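Local coordinates for OBG-type G domain-containing protein (Pyrococcus horikoshii, PDB 2E87), which binds GDP and is probably a GTP-binding protein of the Obg type, related to NOG1, whose cellular role is unknown, at residues Arg7-Asp19 and Leu140-Arg154. Residues are numbered along the deposited sequence; the frame is centred on the assembly and turned at random.
With SO4 (sulfate ion), chain C.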
ATOM      1  N   ARG A   7       0.139   6.440  -9.534  1.00 50.96           N
ATOM      2  CA  ARG A   7      -0.724   6.867 -10.631  1.00 54.74           C
ATOM      3  C   ARG A   7      -1.983   7.602 -10.160  1.00 54.07           C
ATOM      4  O   ARG A   7      -2.681   8.221 -10.967  1.00 52.62           O
ATOM      5  CB  ARG A   7      -1.151   5.652 -11.466  1.00 58.75           C
ATOM      6  CG  ARG A   7      -0.126   5.166 -12.486  1.00 68.36           C
ATOM      7  CD  ARG A   7      -0.584   5.506 -13.905  1.00 76.03           C
ATOM      8  NE  ARG A   7      -1.856   4.861 -14.249  1.00 75.89           N
ATOM      9  CZ  ARG A   7      -2.634   5.226 -15.267  1.00 74.55           C
ATOM     10  NH1 ARG A   7      -2.277   6.239 -16.053  1.00 69.70           N
ATOM     11  NH2 ARG A   7      -3.771   4.578 -15.496  1.00 69.86           N
HETATM   12  N   MSE A   8      -2.293   7.515  -8.869  1.00 47.30           N
HETATM   13  CA  MSE A   8      -3.484   8.188  -8.358  1.00 47.31           C
HETATM   14  C   MSE A   8      -3.321   9.706  -8.527  1.00 42.12           C
HETATM   15  O   MSE A   8      -2.428  10.330  -7.959  1.00 42.12           O
HETATM   16  CB  MSE A   8      -3.733   7.818  -6.889  1.00 43.93           C
HETATM   17  CG  MSE A   8      -4.991   8.451  -6.300  1.00 53.15           C
HETATM   18 SE   MSE A   8      -5.322   7.994  -4.428  1.00 63.98          SE
HETATM   19  CE  MSE A   8      -3.506   7.961  -3.806  1.00 67.24           C
ATOM     20  N   PRO A   9      -4.199  10.309  -9.317  1.00 34.43           N
ATOM     21  CA  PRO A   9      -4.212  11.738  -9.613  1.00 39.20           C
ATOM     22  C   PRO A   9      -4.652  12.626  -8.460  1.00 43.73           C
ATOM     23  O   PRO A   9      -5.293  12.183  -7.505  1.00 39.37           O
ATOM     24  CB  PRO A   9      -5.180  11.824 -10.775  1.00 38.84           C
ATOM     25  CG  PRO A   9      -6.230  10.829 -10.357  1.00 39.96           C
ATOM     26  CD  PRO A   9      -5.417   9.653  -9.830  1.00 34.83           C
ATOM     27  N   THR A  10      -4.285  13.892  -8.548  1.00 47.33           N
ATOM     28  CA  THR A  10      -4.688  14.837  -7.537  1.00 47.47           C
ATOM     29  C   THR A  10      -6.193  15.011  -7.762  1.00 44.15           C
ATOM     30  O   THR A  10      -6.650  15.166  -8.894  1.00 43.66           O
ATOM     31  CB  THR A  10      -3.934  16.163  -7.720  1.00 50.66           C
ATOM     32  OG1 THR A  10      -2.565  15.979  -7.340  1.00 58.58           O
ATOM     33  CG2 THR A  10      -4.553  17.256  -6.871  1.00 53.94           C
ATOM     34  N   VAL A  11      -6.958  14.937  -6.683  1.00 40.38           N
ATOM     35  CA  VAL A  11      -8.407  15.074  -6.752  1.00 41.84           C
ATOM     36  C   VAL A  11      -8.803  16.535  -6.609  1.00 38.39           C
ATOM     37  O   VAL A  11      -8.419  17.188  -5.644  1.00 42.30           O
ATOM     38  CB  VAL A  11      -9.087  14.287  -5.619  1.00 41.18           C
ATOM     39  CG1 VAL A  11     -10.556  14.552  -5.623  1.00 48.48           C
ATOM     40  CG2 VAL A  11      -8.821  12.808  -5.778  1.00 46.25           C
ATOM     41  N   LEU A  12      -9.553  17.048  -7.574  1.00 37.27           N
ATOM     42  CA  LEU A  12     -10.019  18.427  -7.514  1.00 38.54           C
ATOM     43  C   LEU A  12     -11.102  18.582  -6.433  1.00 34.56           C
ATOM     44  O   LEU A  12     -11.863  17.655  -6.181  1.00 34.44           O
ATOM     45  CB  LEU A  12     -10.600  18.851  -8.863  1.00 35.44           C
ATOM     46  CG  LEU A  12      -9.647  19.067 -10.046  1.00 43.18           C
ATOM     47  CD1 LEU A  12     -10.364  19.890 -11.126  1.00 36.75           C
ATOM     48  CD2 LEU A  12      -8.412  19.815  -9.603  1.00 36.94           C
ATOM     49  N   THR A  13     -11.164  19.739  -5.784  1.00 33.20           N
ATOM     50  CA  THR A  13     -12.194  19.969  -4.766  1.00 36.32           C
ATOM     51  C   THR A  13     -13.524  20.270  -5.465  1.00 38.82           C
ATOM     52  O   THR A  13     -13.552  20.592  -6.659  1.00 38.63           O
ATOM     53  CB  THR A  13     -11.851  21.168  -3.828  1.00 36.70           C
ATOM     54  OG1 THR A  13     -11.852  22.392  -4.575  1.00 42.31           O
ATOM     55  CG2 THR A  13     -10.485  20.979  -3.199  1.00 30.11           C
ATOM     56  N   ALA A  14     -14.626  20.156  -4.731  1.00 38.48           N
ATOM     57  CA  ALA A  14     -15.931  20.428  -5.324  1.00 37.58           C
ATOM     58  C   ALA A  14     -15.920  21.787  -6.059  1.00 35.55           C
ATOM     59  O   ALA A  14     -16.352  21.885  -7.205  1.00 29.51           O
ATOM     60  CB  ALA A  14     -17.011  20.404  -4.245  1.00 30.27           C
ATOM     61  N   ASP A  15     -15.410  22.823  -5.406  1.00 32.09           N
ATOM     62  CA  ASP A  15     -15.356  24.145  -6.022  1.00 37.71           C
ATOM     63  C   ASP A  15     -14.526  24.202  -7.299  1.00 39.27           C
ATOM     64  O   ASP A  15     -14.937  24.812  -8.292  1.00 38.97           O
ATOM     65  CB  ASP A  15     -14.804  25.180  -5.045  1.00 41.56           C
ATOM     66  CG  ASP A  15     -15.739  25.445  -3.886  1.00 48.78           C
ATOM     67  OD1 ASP A  15     -16.969  25.296  -4.068  1.00 54.18           O
ATOM     68  OD2 ASP A  15     -15.235  25.820  -2.800  1.00 53.22           O
ATOM     69  N   GLU A  16     -13.358  23.569  -7.276  1.00 39.12           N
ATOM     70  CA  GLU A  16     -12.488  23.577  -8.450  1.00 40.33           C
ATOM     71  C   GLU A  16     -13.157  22.847  -9.604  1.00 37.69           C
ATOM     72  O   GLU A  16     -13.020  23.251 -10.749  1.00 39.02           O
ATOM     73  CB  GLU A  16     -11.124  22.926  -8.131  1.00 37.45           C
ATOM     74  CG  GLU A  16     -10.405  23.551  -6.942  1.00 35.63           C
ATOM     75  CD  GLU A  16      -9.172  22.759  -6.473  1.00 42.93           C
ATOM     76  OE1 GLU A  16      -9.173  21.508  -6.562  1.00 32.98           O
ATOM     77  OE2 GLU A  16      -8.205  23.399  -5.988  1.00 44.51           O
ATOM     78  N   LEU A  17     -13.892  21.779  -9.305  1.00 35.56           N
ATOM     79  CA  LEU A  17     -14.554  21.024 -10.364  1.00 36.93           C
ATOM     80  C   LEU A  17     -15.701  21.845 -10.919  1.00 36.23           C
ATOM     81  O   LEU A  17     -15.938  21.878 -12.123  1.00 34.31           O
ATOM     82  CB  LEU A  17     -15.100  19.699  -9.840  1.00 37.07           C
ATOM     83  CG  LEU A  17     -14.685  18.405 -10.547  1.00 46.89           C
ATOM     84  CD1 LEU A  17     -15.836  17.406 -10.427  1.00 47.29           C
ATOM     85  CD2 LEU A  17     -14.365  18.652 -12.012  1.00 44.75           C
ATOM     86  N   ILE A  18     -16.420  22.507 -10.022  1.00 37.99           N
ATOM     87  CA  ILE A  18     -17.542  23.337 -10.426  1.00 40.53           C
ATOM     88  C   ILE A  18     -17.036  24.424 -11.363  1.00 41.84           C
ATOM     89  O   ILE A  18     -17.544  24.594 -12.467  1.00 43.56           O
ATOM     90  CB  ILE A  18     -18.210  23.997  -9.204  1.00 37.61           C
ATOM     91  CG1 ILE A  18     -18.945  22.938  -8.385  1.00 28.34           C
ATOM     92  CG2 ILE A  18     -19.171  25.085  -9.656  1.00 29.11           C
ATOM     93  CD1 ILE A  18     -19.448  23.456  -7.034  1.00 35.21           C
ATOM     94  N   ASP A  19     -16.012  25.141 -10.921  1.00 40.92           N
ATOM     95  CA  ASP A  19     -15.450  26.210 -11.721  1.00 42.23           C
ATOM     96  C   ASP A  19     -14.936  25.720 -13.065  1.00 43.43           C
ATOM     97  O   ASP A  19     -15.183  26.350 -14.095  1.00 42.53           O
ATOM     98  CB  ASP A  19     -14.338  26.916 -10.941  1.00 46.01           C
ATOM     99  CG  ASP A  19     -14.882  27.794  -9.821  1.00 58.00           C
ATOM    100  OD1 ASP A  19     -16.080  27.662  -9.475  1.00 60.53           O
ATOM    101  OD2 ASP A  19     -14.111  28.617  -9.278  1.00 66.18           O
ATOM    102  N   LEU A 140     -21.812  17.790  -6.042  1.00 32.67           N
ATOM    103  CA  LEU A 140     -20.368  17.848  -5.795  1.00 34.88           C
ATOM    104  C   LEU A 140     -20.045  18.316  -4.384  1.00 40.14           C
ATOM    105  O   LEU A 140     -19.050  17.880  -3.790  1.00 36.21           O
ATOM    106  CB  LEU A 140     -19.666  18.765  -6.809  1.00 29.20           C
ATOM    107  CG  LEU A 140     -19.716  18.273  -8.254  1.00 37.06           C
ATOM    108  CD1 LEU A 140     -19.017  19.270  -9.193  1.00 35.09           C
ATOM    109  CD2 LEU A 140     -19.058  16.888  -8.302  1.00 31.69           C
ATOM    110  N   ARG A 141     -20.862  19.220  -3.846  1.00 40.65           N
ATOM    111  CA  ARG A 141     -20.613  19.666  -2.486  1.00 37.49           C
ATOM    112  C   ARG A 141     -20.969  18.555  -1.517  1.00 35.04           C
ATOM    113  O   ARG A 141     -20.392  18.472  -0.446  1.00 29.90           O
ATOM    114  CB  ARG A 141     -21.361  20.963  -2.170  1.00 37.07           C
ATOM    115  CG  ARG A 141     -20.749  22.126  -2.926  1.00 37.00           C
ATOM    116  CD  ARG A 141     -21.340  23.464  -2.577  1.00 43.98           C
ATOM    117  NE  ARG A 141     -20.795  24.522  -3.431  1.00 49.38           N
ATOM    118  CZ  ARG A 141     -21.513  25.211  -4.318  1.00 52.79           C
ATOM    119  NH1 ARG A 141     -22.811  24.950  -4.467  1.00 47.94           N
ATOM    120  NH2 ARG A 141     -20.941  26.165  -5.050  1.00 49.74           N
ATOM    121  N   ASP A 142     -21.879  17.671  -1.908  1.00 32.09           N
ATOM    122  CA  ASP A 142     -22.222  16.557  -1.033  1.00 37.74           C
ATOM    123  C   ASP A 142     -20.980  15.672  -0.815  1.00 42.45           C
ATOM    124  O   ASP A 142     -20.815  15.085   0.255  1.00 44.32           O
ATOM    125  CB  ASP A 142     -23.322  15.675  -1.638  1.00 42.69           C
ATOM    126  CG  ASP A 142     -24.684  16.348  -1.668  1.00 42.49           C
ATOM    127  OD1 ASP A 142     -24.921  17.266  -0.859  1.00 41.89           O
ATOM    128  OD2 ASP A 142     -25.529  15.932  -2.496  1.00 45.77           O
ATOM    129  N   ILE A 143     -20.116  15.567  -1.831  1.00 37.27           N
ATOM    130  CA  ILE A 143     -18.919  14.731  -1.703  1.00 37.92           C
ATOM    131  C   ILE A 143     -17.599  15.482  -1.528  1.00 38.18           C
ATOM    132  O   ILE A 143     -16.539  14.858  -1.559  1.00 37.19           O
ATOM    133  CB  ILE A 143     -18.737  13.766  -2.921  1.00 36.67           C
ATOM    134  CG1 ILE A 143     -18.448  14.564  -4.184  1.00 26.77           C
ATOM    135  CG2 ILE A 143     -19.972  12.904  -3.112  1.00 29.84           C
ATOM    136  CD1 ILE A 143     -17.965  13.705  -5.333  1.00 34.82           C
ATOM    137  N   ASP A 144     -17.658  16.800  -1.330  1.00 32.41           N
ATOM    138  CA  ASP A 144     -16.443  17.616  -1.178  1.00 32.38           C
ATOM    139  C   ASP A 144     -15.509  17.091  -0.067  1.00 38.45           C
ATOM    140  O   ASP A 144     -14.286  16.999  -0.266  1.00 29.75           O
ATOM    141  CB  ASP A 144     -16.804  19.086  -0.887  1.00 31.18           C
ATOM    142  CG  ASP A 144     -15.615  20.037  -1.079  1.00 40.30           C
ATOM    143  OD1 ASP A 144     -15.390  20.911  -0.214  1.00 50.29           O
ATOM    144  OD2 ASP A 144     -14.912  19.925  -2.107  1.00 37.10           O
ATOM    145  N   ASP A 145     -16.074  16.776   1.098  1.00 28.01           N
ATOM    146  CA  ASP A 145     -15.252  16.250   2.190  1.00 36.07           C
ATOM    147  C   ASP A 145     -14.569  14.957   1.729  1.00 35.44           C
ATOM    148  O   ASP A 145     -13.393  14.731   2.010  1.00 32.64           O
ATOM    149  CB  ASP A 145     -16.086  15.959   3.445  1.00 28.60           C
ATOM    150  CG  ASP A 145     -16.381  17.209   4.267  1.00 39.42           C
ATOM    151  OD1 ASP A 145     -15.726  18.255   4.031  1.00 34.08           O
ATOM    152  OD2 ASP A 145     -17.262  17.132   5.164  1.00 42.67           O
ATOM    153  N   ARG A 146     -15.313  14.101   1.037  1.00 30.99           N
ATOM    154  CA  ARG A 146     -14.726  12.860   0.531  1.00 36.64           C
ATOM    155  C   ARG A 146     -13.595  13.160  -0.469  1.00 31.59           C
ATOM    156  O   ARG A 146     -12.564  12.506  -0.457  1.00 35.36           O
ATOM    157  CB  ARG A 146     -15.781  11.988  -0.154  1.00 36.16           C
ATOM    158  CG  ARG A 146     -16.776  11.301   0.756  1.00 39.54           C
ATOM    159  CD  ARG A 146     -17.634  10.368  -0.094  1.00 42.85           C
ATOM    160  NE  ARG A 146     -18.799   9.812   0.584  1.00 46.20           N
ATOM    161  CZ  ARG A 146     -19.815  10.530   1.044  1.00 52.12           C
ATOM    162  NH1 ARG A 146     -19.821  11.851   0.910  1.00 49.30           N
ATOM    163  NH2 ARG A 146     -20.835   9.922   1.632  1.00 60.00           N
ATOM    164  N   LEU A 147     -13.778  14.151  -1.328  1.00 31.17           N
ATOM    165  CA  LEU A 147     -12.735  14.475  -2.292  1.00 34.32           C
ATOM    166  C   LEU A 147     -11.508  15.001  -1.558  1.00 37.21           C
ATOM    167  O   LEU A 147     -10.373  14.638  -1.862  1.00 38.91           O
ATOM    168  CB  LEU A 147     -13.216  15.527  -3.278  1.00 27.54           C
ATOM    169  CG  LEU A 147     -14.351  15.144  -4.225  1.00 38.57           C
ATOM    170  CD1 LEU A 147     -14.792  16.405  -4.965  1.00 25.12           C
ATOM    171  CD2 LEU A 147     -13.907  14.045  -5.203  1.00 29.23           C
ATOM    172  N   ARG A 148     -11.746  15.861  -0.581  1.00 36.16           N
ATOM    173  CA  ARG A 148     -10.657  16.429   0.180  1.00 31.57           C
ATOM    174  C   ARG A 148      -9.901  15.319   0.908  1.00 30.35           C
ATOM    175  O   ARG A 148      -8.678  15.307   0.922  1.00 34.07           O
ATOM    176  CB  ARG A 148     -11.208  17.483   1.129  1.00 31.15           C
ATOM    177  CG  ARG A 148     -11.539  18.764   0.385  1.00 36.74           C
ATOM    178  CD  ARG A 148     -12.405  19.716   1.184  1.00 37.84           C
ATOM    179  NE  ARG A 148     -12.606  20.944   0.426  1.00 36.44           N
ATOM    180  CZ  ARG A 148     -11.664  21.860   0.239  1.00 39.92           C
ATOM    181  NH1 ARG A 148     -10.458  21.698   0.769  1.00 47.10           N
ATOM    182  NH2 ARG A 148     -11.910  22.908  -0.520  1.00 35.76           N
ATOM    183  N   TYR A 149     -10.634  14.379   1.490  1.00 31.83           N
ATOM    184  CA  TYR A 149     -10.000  13.257   2.167  1.00 34.80           C
ATOM    185  C   TYR A 149      -9.183  12.419   1.166  1.00 35.86           C
ATOM    186  O   TYR A 149      -8.062  12.025   1.468  1.00 39.83           O
ATOM    187  CB  TYR A 149     -11.042  12.370   2.838  1.00 24.09           C
ATOM    188  CG  TYR A 149     -10.582  10.939   3.047  1.00 33.84           C
ATOM    189  CD1 TYR A 149      -9.740  10.596   4.107  1.00 32.96           C
ATOM    190  CD2 TYR A 149     -10.970   9.922   2.154  1.00 24.23           C
ATOM    191  CE1 TYR A 149      -9.291   9.271   4.280  1.00 32.99           C
ATOM    192  CE2 TYR A 149     -10.528   8.603   2.315  1.00 31.54           C
ATOM    193  CZ  TYR A 149      -9.688   8.284   3.376  1.00 37.39           C
ATOM    194  OH  TYR A 149      -9.237   6.992   3.506  1.00 40.03           O
ATOM    195  N   LEU A 150      -9.734  12.142  -0.010  1.00 37.27           N
ATOM    196  CA  LEU A 150      -9.005  11.337  -0.994  1.00 38.97           C
ATOM    197  C   LEU A 150      -7.694  11.998  -1.403  1.00 38.43           C
ATOM    198  O   LEU A 150      -6.713  11.325  -1.708  1.00 42.44           O
ATOM    199  CB  LEU A 150      -9.861  11.088  -2.242  1.00 31.58           C
ATOM    200  CG  LEU A 150     -10.941  10.036  -2.037  1.00 31.73           C
ATOM    201  CD1 LEU A 150     -11.883  10.031  -3.212  1.00 33.14           C
ATOM    202  CD2 LEU A 150     -10.294   8.664  -1.851  1.00 29.70           C
ATOM    203  N   ASN A 151      -7.662  13.320  -1.379  1.00 40.48           N
ATOM    204  CA  ASN A 151      -6.452  14.003  -1.770  1.00 39.63           C
ATOM    205  C   ASN A 151      -5.375  13.889  -0.702  1.00 43.01           C
ATOM    206  O   ASN A 151      -4.180  13.851  -1.023  1.00 41.54           O
ATOM    207  CB  ASN A 151      -6.761  15.453  -2.088  1.00 41.76           C
ATOM    208  CG  ASN A 151      -5.909  15.982  -3.203  1.00 46.29           C
ATOM    209  OD1 ASN A 151      -5.520  15.240  -4.105  1.00 47.90           O
ATOM    210  ND2 ASN A 151      -5.625  17.271  -3.167  1.00 47.69           N
ATOM    211  N   LYS A 152      -5.802  13.827   0.562  1.00 37.44           N
ATOM    212  CA  LYS A 152      -4.894  13.687   1.702  1.00 40.20           C
ATOM    213  C   LYS A 152      -4.444  12.224   1.830  1.00 38.78           C
ATOM    214  O   LYS A 152      -3.302  11.938   2.182  1.00 38.04           O
ATOM    215  CB  LYS A 152      -5.579  14.113   3.010  1.00 44.93           C
ATOM    216  CG  LYS A 152      -5.901  15.607   3.142  1.00 51.19           C
ATOM    217  CD  LYS A 152      -6.852  15.837   4.304  1.00 60.77           C
ATOM    218  CE  LYS A 152      -7.451  17.240   4.299  1.00 69.68           C
ATOM    219  NZ  LYS A 152      -8.624  17.348   5.230  1.00 68.10           N
ATOM    220  N   ALA A 153      -5.347  11.293   1.568  1.00 35.93           N
ATOM    221  CA  ALA A 153      -4.979   9.886   1.650  1.00 40.79           C
ATOM    222  C   ALA A 153      -3.934   9.631   0.555  1.00 42.54           C
ATOM    223  O   ALA A 153      -3.037   8.807   0.718  1.00 40.97           O
ATOM    224  CB  ALA A 153      -6.192   9.008   1.428  1.00 31.96           C
ATOM    225  N   ARG A 154      -4.060  10.372  -0.544  1.00 43.80           N
ATOM    226  CA  ARG A 154      -3.158  10.247  -1.683  1.00 43.51           C
ATOM    227  C   ARG A 154      -1.730  10.610  -1.304  1.00 48.31           C
ATOM    228  O   ARG A 154      -0.780   9.926  -1.673  1.00 46.90           O
ATOM    229  CB  ARG A 154      -3.623  11.160  -2.814  1.00 41.93           C
ATOM    230  CG  ARG A 154      -2.643  11.277  -3.957  1.00 45.43           C
ATOM    231  CD  ARG A 154      -3.126  12.311  -4.960  1.00 54.24           C
ATOM    232  NE  ARG A 154      -2.200  12.493  -6.073  1.00 61.68           N
ATOM    233  CZ  ARG A 154      -0.933  12.874  -5.941  1.00 67.89           C
ATOM    234  NH1 ARG A 154      -0.429  13.116  -4.736  1.00 70.53           N
ATOM    235  NH2 ARG A 154      -0.169  13.016  -7.015  1.00 68.91           N
TER
HETATM  236  S   SO4 C 402       2.284  15.688  -6.293  1.00 87.63           S
HETATM  237  O1  SO4 C 402       3.331  14.566  -6.462  1.00 86.11           O
HETATM  238  O2  SO4 C 402       2.855  17.050  -6.674  1.00 86.54           O
HETATM  239  O3  SO4 C 402       1.148  15.350  -7.275  1.00 85.31           O
HETATM  240  O4  SO4 C 402       1.854  15.753  -4.823  1.00 83.91           O
HETATM  241  O   HOH W   1     -14.517  22.711  -2.460  1.00 44.34           O
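Asp144 reaches from the first turn of helix 144-154 to the backbone of Ala14, helping tie the extended segment that precedes helix 14-19 into the helical bundle of the NOG1 N-terminal domain. With CG anti to the backbone N (chi1 -165°), the carboxylate is carried across to Ala14. Its OD2 accepts from Ala14 N at 2.6 Å, met nearly along the C-O axis. A carboxylate suits the spot, since OD1 also forms a salt bridge with Arg148 NE, which lies above the carboxylate plane. Thr13, the N-cap, forms a capping box: Glu16 OE1 accepts from Thr13 N, and Thr13 OG1 accepts weakly from Glu16 N. Its methyl CG2 lies over one face of the Arg148 guanidinium; a water joins Asp144 OD2, Asp15 N and Arg148 NH2. Small Ala14 lets its CB come within 3.3 Å of Leu140 O of helix 122-142. Leu140 CD1 fits against Ile18 CG1 and Leu17 CD1. Branched, apolar Val11 turns CG1 to Leu147 CD2 at 3.4 Å and CG2 to Leu150. Asn151 offers amide oxygen OD1 to Val11 N at 3.0 Å, the donor well above the carbonyl plane. Arg154's long chain lays CB and CG on CE of selenomethionine Met8, while NE gives Met8 O a weak hydrogen bond of 2.9 Å, bent to 123°. Its charged end reaches a sulfate, probably from the crystallisation liquor, which Lys158 also binds. A leucine in place of Arg154 would probably leave Met8 O without this donor and the sulfate with one cationic partner fewer. Thr10 OG1 sits 3.5 Å above the plane of the Arg154 guanidinium.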